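Local coordinates for protein dihydrolipoyl dehydrogenase (Elizabethkingia anophelis NUHP1, PDB 6UZI) that probably catalyses the NAD+-dependent oxidation of protein-bound dihydrolipoyl-lysine to lipoyl-lysine, using one FAD per subunit and a redox-active disulfide, at residues Ala26-Ala31 with Phe109-Asn114; Asp63-Phe68 with Tyr201-Ser206; Lys370-Leu375 with Lys406-Glu411; Lys412-Leu417 with Arg440-Asp445. All blocks are in the same frame, centred on the assembly; numbering follows the deposited sequence.

Contacts 1 and 2 belong to the nucleotide-binding part of the chain, contacts 3 and 4 to the dimerisation domain. Contact 1 is buried and largely apolar, joining helices 21-32 and 89-113. Contact 2, also buried, adds an arginine held by a serine and a glutamate where helix 192-203 ends against helix 55-73. Contacts 3 and 4 touch each other and share one antiparallel sheet, in which strands 404-410 and 416-423 are neighbours. Contact 3 mixes a lysine-glutamate salt bridge with leucine packing, whereas the more exposed contact 4 relies on backbone bonds and charged pairs. Contacts 1, 2 and 4 also reach the second subunit; contact 3 does not.

Contact 1: residues Ala26-Ala31 with Phe109-Asn114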
loop_
_atom_site.group_PDB
_atom_site.type_symbol
_atom_site.label_atom_id
_atom_site.label_comp_id
_atom_site.label_asym_id
_atom_site.label_seq_id
_atom_site.Cartn_x
_atom_site.Cartn_y
_atom_site.Cartn_z
ATOM N N ALA A 26 25.109 -5.073 5.721
ATOM C CA ALA A 26 26.375 -4.439 6.074
ATOM C C ALA A 26 27.516 -4.965 5.217
ATOM O O ALA A 26 28.374 -4.194 4.774
ATOM C CB ALA A 26 26.680 -4.655 7.554
ATOM N N ALA A 27 27.557 -6.282 4.992
ATOM C CA ALA A 27 28.619 -6.856 4.171
ATOM C C ALA A 27 28.574 -6.315 2.749
ATOM O O ALA A 27 29.609 -5.932 2.192
ATOM C CB ALA A 27 28.521 -8.382 4.170
ATOM N N ILE A 28 27.381 -6.243 2.155
ATOM C CA ILE A 28 27.262 -5.727 0.792
ATOM C C ILE A 28 27.741 -4.286 0.732
ATOM O O ILE A 28 28.473 -3.893 -0.186
ATOM C CB ILE A 28 25.812 -5.856 0.293
ATOM C CG1 ILE A 28 25.425 -7.327 0.150
ATOM C CG2 ILE A 28 25.627 -5.123 -1.018
ATOM C CD1 ILE A 28 23.977 -7.535 -0.209
ATOM N N ARG A 29 27.346 -3.478 1.714
ATOM C CA ARG A 29 27.775 -2.089 1.722
ATOM C C ARG A 29 29.281 -1.971 1.934
ATOM O O ARG A 29 29.915 -1.075 1.365
ATOM C CB ARG A 29 26.998 -1.319 2.790
ATOM C CG ARG A 29 27.117 0.187 2.687
ATOM C CD ARG A 29 26.279 0.705 1.552
ATOM N NE ARG A 29 26.522 2.127 1.341
ATOM C CZ ARG A 29 27.229 2.624 0.333
ATOM N NH1 ARG A 29 27.758 1.808 -0.568
ATOM N NH2 ARG A 29 27.399 3.932 0.224
ATOM N N CYS A 30 29.874 -2.869 2.728
ATOM C CA CYS A 30 31.329 -2.878 2.872
ATOM C C CYS A 30 32.003 -3.272 1.568
ATOM O O CYS A 30 33.035 -2.700 1.194
ATOM C CB CYS A 30 31.753 -3.821 3.999
ATOM S SG CYS A 30 31.541 -3.128 5.650
ATOM N N ALA A 31 31.446 -4.262 0.873
ATOM C CA ALA A 31 31.986 -4.637 -0.425
ATOM C C ALA A 31 31.821 -3.508 -1.447
ATOM O O ALA A 31 32.713 -3.283 -2.275
ATOM C CB ALA A 31 31.319 -5.923 -0.909
ATOM N N PHE A 109 23.201 -15.500 -3.883
ATOM C CA PHE A 109 23.510 -14.799 -5.124
ATOM C C PHE A 109 24.118 -13.431 -4.849
ATOM O O PHE A 109 25.112 -13.049 -5.482
ATOM C CB PHE A 109 22.247 -14.683 -5.979
ATOM C CG PHE A 109 22.402 -13.798 -7.183
ATOM C CD1 PHE A 109 22.061 -12.451 -7.119
ATOM C CD2 PHE A 109 22.899 -14.304 -8.376
ATOM C CE1 PHE A 109 22.212 -11.625 -8.222
ATOM C CE2 PHE A 109 23.041 -13.484 -9.484
ATOM C CZ PHE A 109 22.701 -12.144 -9.404
ATOM N N LEU A 110 23.562 -12.691 -3.884
ATOM C CA LEU A 110 24.088 -11.359 -3.603
ATOM C C LEU A 110 25.509 -11.434 -3.061
ATOM O O LEU A 110 26.355 -10.597 -3.398
ATOM C CB LEU A 110 23.186 -10.632 -2.610
ATOM C CG LEU A 110 21.795 -10.286 -3.129
ATOM C CD1 LEU A 110 21.033 -9.548 -2.059
ATOM C CD2 LEU A 110 21.860 -9.483 -4.407
ATOM N N MET A 111 25.796 -12.451 -2.248
ATOM C CA MET A 111 27.137 -12.600 -1.699
ATOM C C MET A 111 28.152 -12.842 -2.806
ATOM O O MET A 111 29.223 -12.224 -2.814
ATOM C CB MET A 111 27.160 -13.737 -0.673
ATOM C CG MET A 111 26.193 -13.559 0.488
ATOM S SD MET A 111 26.625 -12.199 1.592
ATOM C CE MET A 111 25.485 -10.907 1.098
ATOM N N ASP A 112 27.822 -13.719 -3.767
ATOM C CA ASP A 112 28.753 -14.002 -4.857
ATOM C C ASP A 112 28.941 -12.787 -5.742
ATOM O O ASP A 112 30.062 -12.490 -6.170
ATOM C CB ASP A 112 28.254 -15.166 -5.718
ATOM C CG ASP A 112 28.218 -16.480 -4.973
ATOM O OD1 ASP A 112 27.621 -17.435 -5.508
ATOM O OD2 ASP A 112 28.737 -16.554 -3.837
ATOM N N LYS A 113 27.851 -12.067 -6.019
ATOM C CA LYS A 113 27.935 -10.910 -6.900
ATOM C C LYS A 113 28.840 -9.834 -6.311
ATOM O O LYS A 113 29.619 -9.204 -7.036
ATOM C CB LYS A 113 26.532 -10.382 -7.191
ATOM C CG LYS A 113 26.484 -9.330 -8.255
ATOM C CD LYS A 113 25.192 -8.542 -8.201
ATOM C CE LYS A 113 25.472 -7.052 -8.130
ATOM N NZ LYS A 113 24.359 -6.268 -8.722
ATOM N N ASN A 114 28.778 -9.631 -4.995
ATOM C CA ASN A 114 29.585 -8.623 -4.327
ATOM C C ASN A 114 30.954 -9.142 -3.908
ATOM O O ASN A 114 31.711 -8.401 -3.268
ATOM C CB ASN A 114 28.844 -8.078 -3.106
ATOM C CG ASN A 114 27.638 -7.245 -3.479
ATOM O OD1 ASN A 114 27.735 -6.031 -3.609
ATOM N ND2 ASN A 114 26.490 -7.890 -3.629
#
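Ile-28 and Ala-31 of helix 21-32 pack against the last turn of helix 89-113 in the Rossmann-type FAD-binding fold. Helix 21-32 follows the glycine-rich loop of that fold, which lies against the cofactor. The three outer carbons of Ile-28 share out the partners. Its CG1 meets Met-111 CE at 3.7 Å, the bends of the methionine chain at chi2 and chi3 bringing that methyl across the isoleucine at about a right angle. CD1 lies 4.0 Å from Leu-110 CB, and CG2 reaches the amide of Asn-114, 3.5 Å from OD1. One turn on, Ala-31 CB sits 3.9 Å from Asn-114 CB, where the CA atoms of the two residues come within 6.1 Å. Beyond this shell, Leu-46 and Ile-39 touch Met-111, Ile-116 touches Ala-31, and Ile-473 of the second subunit packs on both Ile-28 and Leu-110. Asn-114 is the first residue past the helix end, and its side chain folds back on the last turn. Its ND2 donates to Leu-110 O at 2.7 Å in an almost straight bond (177°), while its own backbone N approaches that oxygen from the opposite face of the carbonyl plane.

Contact 2: residues Asp63-Phe68 with Tyr201-Ser206; sequences DSSEHF and YLRLGS
Ser-65 and Arg-203 are the residues whose CA atoms come nearest, 5.8 Å apart, where helix 55-73 runs past the C-terminal end of helix 192-203. Gly-205, with positive phi (115°), closes the latter helix in a Schellman motif: Ser-206 N bonds to Tyr-201 O and Gly-205 N to Leu-202 O. Arg-203 carries most of the contact. Its chain is extended from CG to NE and lies alongside helix 55-73, so that the guanidinium arrives beside Ser-65 and beneath the carboxylate of Glu-66. NH1 donates to Ser-65 OG at 3.0 Å, a bent bond (145°) with the oxygen at the group's edge, tilted somewhat out of its plane. The same OG is within hydrogen-bonding reach of Leu-61 O and Leu-62 O, which compete for its one proton, and it remains the acceptor toward Arg-203. Glu-66, bent at chi2, brings OE1 over one face of the guanidinium, 3.2 Å from Arg-203 NE. Carboxylate and guanidinium planes stand 90° apart, and this salt bridge rests on charge alone, with no N-H pointing at the oxygen. Farther along, the edge of the Phe-68 ring meets Arg-203 O, and Phe-68 CD2 lies 3.8 Å from Leu-204 CD2, which also packs on Ser-65 CB. Val-87 of strand 86-87 touches both Phe-68 and Leu-204, Met-92 of helix 89-113 backs Leu-204, Trp-362 lies against Arg-203 and Glu-66, and Ile-80 of the second subunit packs on Phe-68.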
loop_
_atom_site.group_PDB
_atom_site.type_symbol
_atom_site.label_atom_id
_atom_site.label_comp_id
_atom_site.label_asym_id
_atom_site.label_seq_id
_atom_site.Cartn_x
_atom_site.Cartn_y
_atom_site.Cartn_z
ATOM N N ASP A 63 -0.387 -14.446 4.678
ATOM C CA ASP A 63 -1.016 -14.245 3.380
ATOM C C ASP A 63 -1.932 -15.409 3.026
ATOM O O ASP A 63 -3.038 -15.204 2.512
ATOM C CB ASP A 63 0.053 -14.051 2.309
ATOM C CG ASP A 63 0.764 -12.720 2.437
ATOM O OD1 ASP A 63 1.901 -12.601 1.933
ATOM O OD2 ASP A 63 0.192 -11.797 3.057
ATOM N N SER A 64 -1.480 -16.635 3.278
ATOM C CA SER A 64 -2.307 -17.795 2.981
ATOM C C SER A 64 -3.533 -17.852 3.887
ATOM O O SER A 64 -4.641 -18.135 3.415
ATOM C CB SER A 64 -1.475 -19.071 3.101
ATOM O OG SER A 64 -0.451 -19.097 2.124
ATOM N N SER A 65 -3.363 -17.580 5.186
ATOM C CA SER A 65 -4.500 -17.673 6.100
ATOM C C SER A 65 -5.533 -16.595 5.816
ATOM O O SER A 65 -6.730 -16.824 6.021
ATOM C CB SER A 65 -4.053 -17.572 7.555
ATOM O OG SER A 65 -3.384 -16.350 7.803
ATOM N N GLU A 66 -5.096 -15.411 5.375
ATOM C CA GLU A 66 -6.052 -14.359 5.050
ATOM C C GLU A 66 -6.863 -14.724 3.812
ATOM O O GLU A 66 -8.054 -14.405 3.731
ATOM C CB GLU A 66 -5.330 -13.026 4.860
ATOM C CG GLU A 66 -6.250 -11.837 4.594
ATOM C CD GLU A 66 -7.234 -11.575 5.720
ATOM O OE1 GLU A 66 -6.885 -11.837 6.886
ATOM O OE2 GLU A 66 -8.349 -11.077 5.446
ATOM N N HIS A 67 -6.239 -15.388 2.833
ATOM C CA HIS A 67 -7.005 -15.930 1.714
ATOM C C HIS A 67 -8.079 -16.886 2.214
ATOM O O HIS A 67 -9.240 -16.805 1.800
ATOM C CB HIS A 67 -6.085 -16.644 0.719
ATOM C CG HIS A 67 -5.403 -15.732 -0.257
ATOM N ND1 HIS A 67 -6.074 -14.750 -0.958
ATOM C CD2 HIS A 67 -4.115 -15.674 -0.672
ATOM C CE1 HIS A 67 -5.226 -14.116 -1.749
ATOM N NE2 HIS A 67 -4.032 -14.656 -1.595
ATOM N N PHE A 68 -7.701 -17.793 3.122
ATOM C CA PHE A 68 -8.657 -18.732 3.704
ATOM C C PHE A 68 -9.767 -18.004 4.456
ATOM O O PHE A 68 -10.932 -18.420 4.413
ATOM C CB PHE A 68 -7.926 -19.709 4.630
ATOM C CG PHE A 68 -8.826 -20.745 5.254
ATOM C CD1 PHE A 68 -9.249 -21.848 4.530
ATOM C CD2 PHE A 68 -9.250 -20.612 6.568
ATOM C CE1 PHE A 68 -10.083 -22.800 5.104
ATOM C CE2 PHE A 68 -10.082 -21.559 7.145
ATOM C CZ PHE A 68 -10.494 -22.656 6.411
ATOM N N TYR A 201 -3.598 -18.685 12.842
ATOM C CA TYR A 201 -4.361 -19.879 13.176
ATOM C C TYR A 201 -5.801 -19.555 13.567
ATOM O O TYR A 201 -6.689 -20.392 13.368
ATOM C CB TYR A 201 -3.632 -20.662 14.273
ATOM C CG TYR A 201 -2.325 -21.251 13.778
ATOM C CD1 TYR A 201 -1.096 -20.711 14.162
ATOM C CD2 TYR A 201 -2.319 -22.321 12.899
ATOM C CE1 TYR A 201 0.099 -21.235 13.695
ATOM C CE2 TYR A 201 -1.129 -22.854 12.427
ATOM C CZ TYR A 201 0.071 -22.307 12.829
ATOM O OH TYR A 201 1.240 -22.843 12.360
ATOM N N LEU A 202 -6.065 -18.348 14.079
ATOM C CA LEU A 202 -7.448 -17.924 14.271
ATOM C C LEU A 202 -8.216 -18.020 12.963
ATOM O O LEU A 202 -9.325 -18.561 12.912
ATOM C CB LEU A 202 -7.501 -16.499 14.819
ATOM C CG LEU A 202 -8.914 -15.933 14.989
ATOM C CD1 LEU A 202 -9.586 -16.488 16.223
ATOM C CD2 LEU A 202 -8.863 -14.424 15.070
ATOM N N ARG A 203 -7.615 -17.524 11.885
ATOM C CA ARG A 203 -8.247 -17.601 10.575
ATOM C C ARG A 203 -8.450 -19.047 10.139
ATOM O O ARG A 203 -9.473 -19.380 9.531
ATOM C CB ARG A 203 -7.392 -16.846 9.551
ATOM C CG ARG A 203 -7.102 -15.390 9.905
ATOM C CD ARG A 203 -6.012 -14.810 9.023
ATOM N NE ARG A 203 -5.649 -13.437 9.377
ATOM C CZ ARG A 203 -4.614 -12.774 8.857
ATOM N NH1 ARG A 203 -3.833 -13.353 7.953
ATOM N NH2 ARG A 203 -4.372 -11.519 9.217
ATOM N N LEU A 204 -7.494 -19.927 10.455
ATOM C CA LEU A 204 -7.553 -21.319 10.014
ATOM C C LEU A 204 -8.477 -22.195 10.857
ATOM O O LEU A 204 -8.515 -23.410 10.633
ATOM C CB LEU A 204 -6.154 -21.930 10.006
ATOM C CG LEU A 204 -5.093 -21.328 9.085
ATOM C CD1 LEU A 204 -3.859 -22.222 9.082
ATOM C CD2 LEU A 204 -5.622 -21.119 7.666
ATOM N N GLY A 205 -9.205 -21.633 11.817
ATOM C CA GLY A 205 -10.173 -22.387 12.589
ATOM C C GLY A 205 -9.862 -22.517 14.065
ATOM O O GLY A 205 -10.723 -23.001 14.815
ATOM N N SER A 206 -8.669 -22.142 14.518
ATOM C CA SER A 206 -8.310 -22.309 15.918
ATOM C C SER A 206 -9.066 -21.327 16.801
ATOM O O SER A 206 -9.452 -20.236 16.373
ATOM C CB SER A 206 -6.805 -22.092 16.135
ATOM O OG SER A 206 -6.023 -23.101 15.527
#

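Contact 3: residues Lys370-Leu375 with Lys406-Glu411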
loop_
_atom_site.group_PDB
_atom_site.type_symbol
_atom_site.label_atom_id
_atom_site.label_comp_id
_atom_site.label_asym_id
_atom_site.label_seq_id
_atom_site.Cartn_x
_atom_site.Cartn_y
_atom_site.Cartn_z
ATOM N N LYS A 370 6.615 10.143 17.268
ATOM C CA LYS A 370 6.250 10.120 18.673
ATOM C C LYS A 370 4.831 9.594 18.867
ATOM O O LYS A 370 3.950 9.789 18.025
ATOM C CB LYS A 370 6.377 11.520 19.276
ATOM C CG LYS A 370 7.787 12.090 19.211
ATOM C CD LYS A 370 8.783 11.224 19.984
ATOM C CE LYS A 370 10.183 11.820 19.938
ATOM N NZ LYS A 370 11.144 11.145 20.860
ATOM N N THR A 371 4.626 8.886 19.975
ATOM C CA THR A 371 3.273 8.541 20.369
ATOM C C THR A 371 2.667 9.696 21.155
ATOM O O THR A 371 3.370 10.602 21.616
ATOM C CB THR A 371 3.241 7.273 21.226
ATOM O OG1 THR A 371 3.868 7.524 22.493
ATOM C CG2 THR A 371 3.951 6.129 20.519
ATOM N N GLU A 372 1.339 9.659 21.302
ATOM C CA GLU A 372 0.672 10.668 22.116
ATOM C C GLU A 372 1.131 10.592 23.568
ATOM O O GLU A 372 1.315 11.625 24.223
ATOM C CB GLU A 372 -0.842 10.518 22.023
ATOM C CG GLU A 372 -1.568 11.761 22.498
ATOM C CD GLU A 372 -3.063 11.659 22.368
ATOM O OE1 GLU A 372 -3.544 10.676 21.767
ATOM O OE2 GLU A 372 -3.758 12.576 22.853
ATOM N N GLU A 373 1.320 9.376 24.092
ATOM C CA GLU A 373 1.835 9.234 25.450
ATOM C C GLU A 373 3.210 9.889 25.580
ATOM O O GLU A 373 3.506 10.537 26.594
ATOM C CB GLU A 373 1.893 7.753 25.847
ATOM C CG GLU A 373 0.535 7.043 25.921
ATOM C CD GLU A 373 -0.061 6.692 24.558
ATOM O OE1 GLU A 373 0.686 6.273 23.649
ATOM O OE2 GLU A 373 -1.287 6.847 24.391
ATOM N N GLN A 374 4.056 9.752 24.553
ATOM C CA GLN A 374 5.364 10.402 24.586
ATOM C C GLN A 374 5.233 11.923 24.583
ATOM O O GLN A 374 5.942 12.616 25.322
ATOM C CB GLN A 374 6.211 9.939 23.400
ATOM C CG GLN A 374 6.803 8.548 23.575
ATOM C CD GLN A 374 7.468 8.023 22.317
ATOM O OE1 GLN A 374 7.036 8.308 21.195
ATOM N NE2 GLN A 374 8.536 7.261 22.499
ATOM N N LEU A 375 4.317 12.460 23.772
ATOM C CA LEU A 375 4.113 13.905 23.746
ATOM C C LEU A 375 3.582 14.415 25.084
ATOM O O LEU A 375 3.981 15.487 25.552
ATOM C CB LEU A 375 3.151 14.270 22.617
ATOM C CG LEU A 375 3.657 14.015 21.196
ATOM C CD1 LEU A 375 2.596 14.403 20.182
ATOM C CD2 LEU A 375 4.962 14.752 20.928
ATOM N N LYS A 406 -4.259 8.351 12.396
ATOM C CA LYS A 406 -4.123 9.344 13.450
ATOM C C LYS A 406 -2.827 10.114 13.256
ATOM O O LYS A 406 -1.755 9.513 13.137
ATOM C CB LYS A 406 -4.165 8.674 14.826
ATOM C CG LYS A 406 -3.759 9.565 15.991
ATOM C CD LYS A 406 -3.601 8.733 17.265
ATOM C CE LYS A 406 -3.569 9.614 18.509
ATOM N NZ LYS A 406 -3.453 8.804 19.744
ATOM N N ILE A 407 -2.926 11.437 13.222
ATOM C CA ILE A 407 -1.780 12.310 13.017
ATOM C C ILE A 407 -1.656 13.241 14.217
ATOM O O ILE A 407 -2.650 13.831 14.658
ATOM C CB ILE A 407 -1.909 13.119 11.715
ATOM C CG1 ILE A 407 -1.759 12.200 10.501
ATOM C CG2 ILE A 407 -0.866 14.238 11.677
ATOM C CD1 ILE A 407 -2.009 12.898 9.169
ATOM N N LEU A 408 -0.440 13.365 14.739
ATOM C CA LEU A 408 -0.114 14.292 15.811
ATOM C C LEU A 408 0.746 15.412 15.237
ATOM O O LEU A 408 1.726 15.149 14.530
ATOM C CB LEU A 408 0.621 13.571 16.941
ATOM C CG LEU A 408 -0.113 12.369 17.533
ATOM C CD1 LEU A 408 0.807 11.545 18.420
ATOM C CD2 LEU A 408 -1.316 12.841 18.318
ATOM N N ALA A 409 0.377 16.660 15.537
ATOM C CA ALA A 409 1.061 17.829 15.005
ATOM C C ALA A 409 1.333 18.835 16.111
ATOM O O ALA A 409 0.549 18.963 17.055
ATOM C CB ALA A 409 0.234 18.493 13.903
ATOM N N ASP A 410 2.451 19.556 15.986
ATOM C CA ASP A 410 2.764 20.617 16.939
ATOM C C ASP A 410 1.716 21.717 16.826
ATOM O O ASP A 410 1.401 22.176 15.726
ATOM C CB ASP A 410 4.169 21.183 16.678
ATOM C CG ASP A 410 4.629 22.159 17.765
ATOM O OD1 ASP A 410 4.490 23.392 17.577
ATOM O OD2 ASP A 410 5.098 21.692 18.825
ATOM N N GLU A 411 1.176 22.147 17.966
ATOM C CA GLU A 411 0.077 23.103 17.918
ATOM C C GLU A 411 0.513 24.459 17.373
ATOM O O GLU A 411 -0.266 25.117 16.674
ATOM C CB GLU A 411 -0.547 23.255 19.302
ATOM C CG GLU A 411 -1.854 24.023 19.284
ATOM C CD GLU A 411 -1.659 25.519 19.433
ATOM O OE1 GLU A 411 -0.850 25.931 20.293
ATOM O OE2 GLU A 411 -2.311 26.281 18.685
#
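Glu-372, in the first turn of helix 372-377, reaches across to Lys-406 on strand 404-410 of the dimerisation domain. Its CB lies over the methyl end of Leu-408, 4.1 Å from CD1, and 3.9 Å from Lys-406 NZ. CG stands anti to the backbone N (chi1 -163°) and the chain stays extended, carrying the carboxylate across the lysine tip at about a right angle. OE1 accepts from Lys-406 NZ at 2.8 Å, the ammonium lying nearly along the C-O axis, and also touches Lys-406 CE. The other oxygen, OE2, is hydrogen-bonded to Tyr-382 OH, so each carboxylate oxygen has its own partner. Lys-406 NZ is shared in turn with Thr-224 and with Asp-222, whose OD2 pairs with it while OD1 accepts from Glu-372 N. Beside this polar tip, Leu-408 CD1 tucks under the start of the helix, 3.5 Å from Glu-372 N and 3.6 Å from Lys-370 O. It also meets Leu-375 CD1 at 3.8 Å, the two leucines sliding past each other in opposite directions. Thr-371 and Gln-374 hold this helix start as a capping box: Gln-374 N donates to Thr-371 OG1 at 3.0 Å, and Thr-371 N to Gln-374 OE1. With Glu-372 and Asp-222 both bonded to it, Lys-406 NZ, on a largely buried side chain, would be expected to stay protonated and the two carboxylates ionised.

Contact 4: residues Lys412-Leu417 with Arg440-Asp445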
loop_
_atom_site.group_PDB
_atom_site.type_symbol
_atom_site.label_atom_id
_atom_site.label_comp_id
_atom_site.label_asym_id
_atom_site.label_seq_id
_atom_site.Cartn_x
_atom_site.Cartn_y
_atom_site.Cartn_z
ATOM N N LYS A 412 1.749 24.880 17.644
ATOM C CA LYS A 412 2.181 26.204 17.204
ATOM C C LYS A 412 2.655 26.186 15.752
ATOM O O LYS A 412 2.301 27.075 14.972
ATOM C CB LYS A 412 3.276 26.746 18.131
ATOM N N THR A 413 3.469 25.198 15.368
ATOM C CA THR A 413 4.080 25.202 14.046
ATOM C C THR A 413 3.379 24.302 13.036
ATOM O O THR A 413 3.693 24.388 11.844
ATOM C CB THR A 413 5.556 24.796 14.131
ATOM O OG1 THR A 413 5.655 23.391 14.409
ATOM C CG2 THR A 413 6.261 25.592 15.204
ATOM N N ASP A 414 2.456 23.444 13.477
ATOM C CA ASP A 414 1.724 22.481 12.650
ATOM C C ASP A 414 2.611 21.353 12.132
ATOM O O ASP A 414 2.160 20.534 11.313
ATOM C CB ASP A 414 1.006 23.172 11.476
ATOM C CG ASP A 414 -0.153 22.345 10.919
ATOM O OD1 ASP A 414 -0.812 21.624 11.702
ATOM O OD2 ASP A 414 -0.423 22.435 9.701
ATOM N N GLU A 415 3.857 21.270 12.592
ATOM C CA GLU A 415 4.738 20.206 12.137
ATOM C C GLU A 415 4.243 18.863 12.649
ATOM O O GLU A 415 3.933 18.710 13.835
ATOM C CB GLU A 415 6.166 20.456 12.610
ATOM C CG GLU A 415 7.134 19.348 12.245
ATOM C CD GLU A 415 8.559 19.637 12.692
ATOM O OE1 GLU A 415 8.801 20.707 13.297
ATOM O OE2 GLU A 415 9.446 18.807 12.404
ATOM N N ILE A 416 4.183 17.885 11.748
ATOM C CA ILE A 416 3.769 16.539 12.113
ATOM C C ILE A 416 4.808 15.915 13.033
ATOM O O ILE A 416 5.998 15.837 12.694
ATOM C CB ILE A 416 3.568 15.688 10.853
ATOM C CG1 ILE A 416 2.364 16.193 10.051
ATOM C CG2 ILE A 416 3.448 14.216 11.219
ATOM C CD1 ILE A 416 2.142 15.452 8.765
ATOM N N LEU A 417 4.360 15.453 14.202
ATOM C CA LEU A 417 5.245 14.830 15.176
ATOM C C LEU A 417 5.115 13.310 15.243
ATOM O O LEU A 417 6.042 12.650 15.721
ATOM C CB LEU A 417 4.991 15.428 16.567
ATOM C CG LEU A 417 5.145 16.944 16.699
ATOM C CD1 LEU A 417 4.819 17.375 18.110
ATOM C CD2 LEU A 417 6.556 17.379 16.347
ATOM N N ARG A 440 10.166 17.170 7.495
ATOM C CA ARG A 440 9.588 18.015 8.540
ATOM C C ARG A 440 8.292 18.668 8.072
ATOM O O ARG A 440 8.019 19.839 8.346
ATOM C CB ARG A 440 10.601 19.055 9.027
ATOM C CG ARG A 440 11.818 18.424 9.700
ATOM C CD ARG A 440 12.620 19.429 10.507
ATOM N NE ARG A 440 11.941 19.819 11.739
ATOM C CZ ARG A 440 12.125 20.988 12.343
ATOM N NH1 ARG A 440 12.960 21.874 11.820
ATOM N NH2 ARG A 440 11.470 21.274 13.457
ATOM N N ALA A 441 7.468 17.877 7.396
ATOM C CA ALA A 441 6.242 18.379 6.800
ATOM C C ALA A 441 5.213 18.715 7.870
ATOM O O ALA A 441 5.143 18.082 8.928
ATOM C CB ALA A 441 5.657 17.345 5.836
ATOM N N SER A 442 4.401 19.716 7.574
ATOM C CA SER A 442 3.293 20.076 8.438
ATOM C C SER A 442 2.041 19.311 8.025
ATOM O O SER A 442 1.962 18.740 6.933
ATOM C CB SER A 442 3.041 21.582 8.378
ATOM O OG SER A 442 2.493 21.930 7.121
ATOM N N ALA A 443 1.053 19.296 8.926
ATOM C CA ALA A 443 -0.233 18.698 8.583
ATOM C C ALA A 443 -0.845 19.397 7.374
ATOM O O ALA A 443 -1.434 18.752 6.501
ATOM C CB ALA A 443 -1.181 18.764 9.779
ATOM N N GLU A 444 -0.688 20.718 7.297
ATOM C CA GLU A 444 -1.177 21.456 6.144
ATOM C C GLU A 444 -0.468 21.016 4.867
ATOM O O GLU A 444 -1.091 20.926 3.802
ATOM C CB GLU A 444 -0.987 22.952 6.382
ATOM C CG GLU A 444 -1.476 23.833 5.256
ATOM C CD GLU A 444 -1.332 25.284 5.603
ATOM O OE1 GLU A 444 -0.790 25.569 6.693
ATOM O OE2 GLU A 444 -1.756 26.135 4.798
ATOM N N ASP A 445 0.841 20.754 4.950
ATOM C CA ASP A 445 1.580 20.305 3.773
ATOM C C ASP A 445 0.951 19.052 3.183
ATOM O O ASP A 445 0.644 18.998 1.986
ATOM C CB ASP A 445 3.042 20.038 4.127
ATOM C CG ASP A 445 3.844 21.308 4.322
ATOM O OD1 ASP A 445 3.404 22.382 3.850
ATOM O OD2 ASP A 445 4.927 21.225 4.940
HETATM O O HOH W 1 7.287 16.343 10.151
#
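Glu-415 and the exposed Arg-440 form a salt bridge through both carboxylate oxygens. Glu-415 OE2 accepts from Arg-440 NE at 2.8 Å, on its syn side but about 31° out of the carboxylate plane, and OE1 lies 2.7 Å from Arg-440 NH2 in a bond too bent (119°) to be more than weak. The glutamate chain is fully extended, whereas the arginine bends at chi3, and the two flat groups are turned 59° apart. Alongside, Asp-414 meets the start of helix 443-447. Its backbone O accepts from Ala-443 N at 2.9 Å, and its OD2 from Glu-444 N at 3.0 Å. The helix start would probably favour the charge on this carboxylate, and Glu-444 OE1, 4.4 Å from Asp-414 OD2, would work against it. Lys-383 pairs with its OD1, and Thr-468 bonds to OD2. Ile-416 N donates to Ala-441 O at 3.0 Å, and a water gives hydrogen bonds to both Ile-416 O and Ala-441 O. In the apolar part, Ile-416 CG1 runs over the backbone of Ser-442 and Ala-443, Ile-407 touches Ile-416, and Ala-467 lies against Ala-443. Phe-439 of the second subunit packs on Ala-441. Ser-442 and Asp-445 complete a capping box, Asp-445 N donating to Ser-442 OG at 3.0 Å. A single beta bridge between Glu-415 and Ser-442, with the Ile-416 and Ala-443 amide bonds, ties the turn of the hairpin 404-410/416-423 to the link between two helices, the first closed by a Schellman motif at Arg-440, the second opened by the capping box.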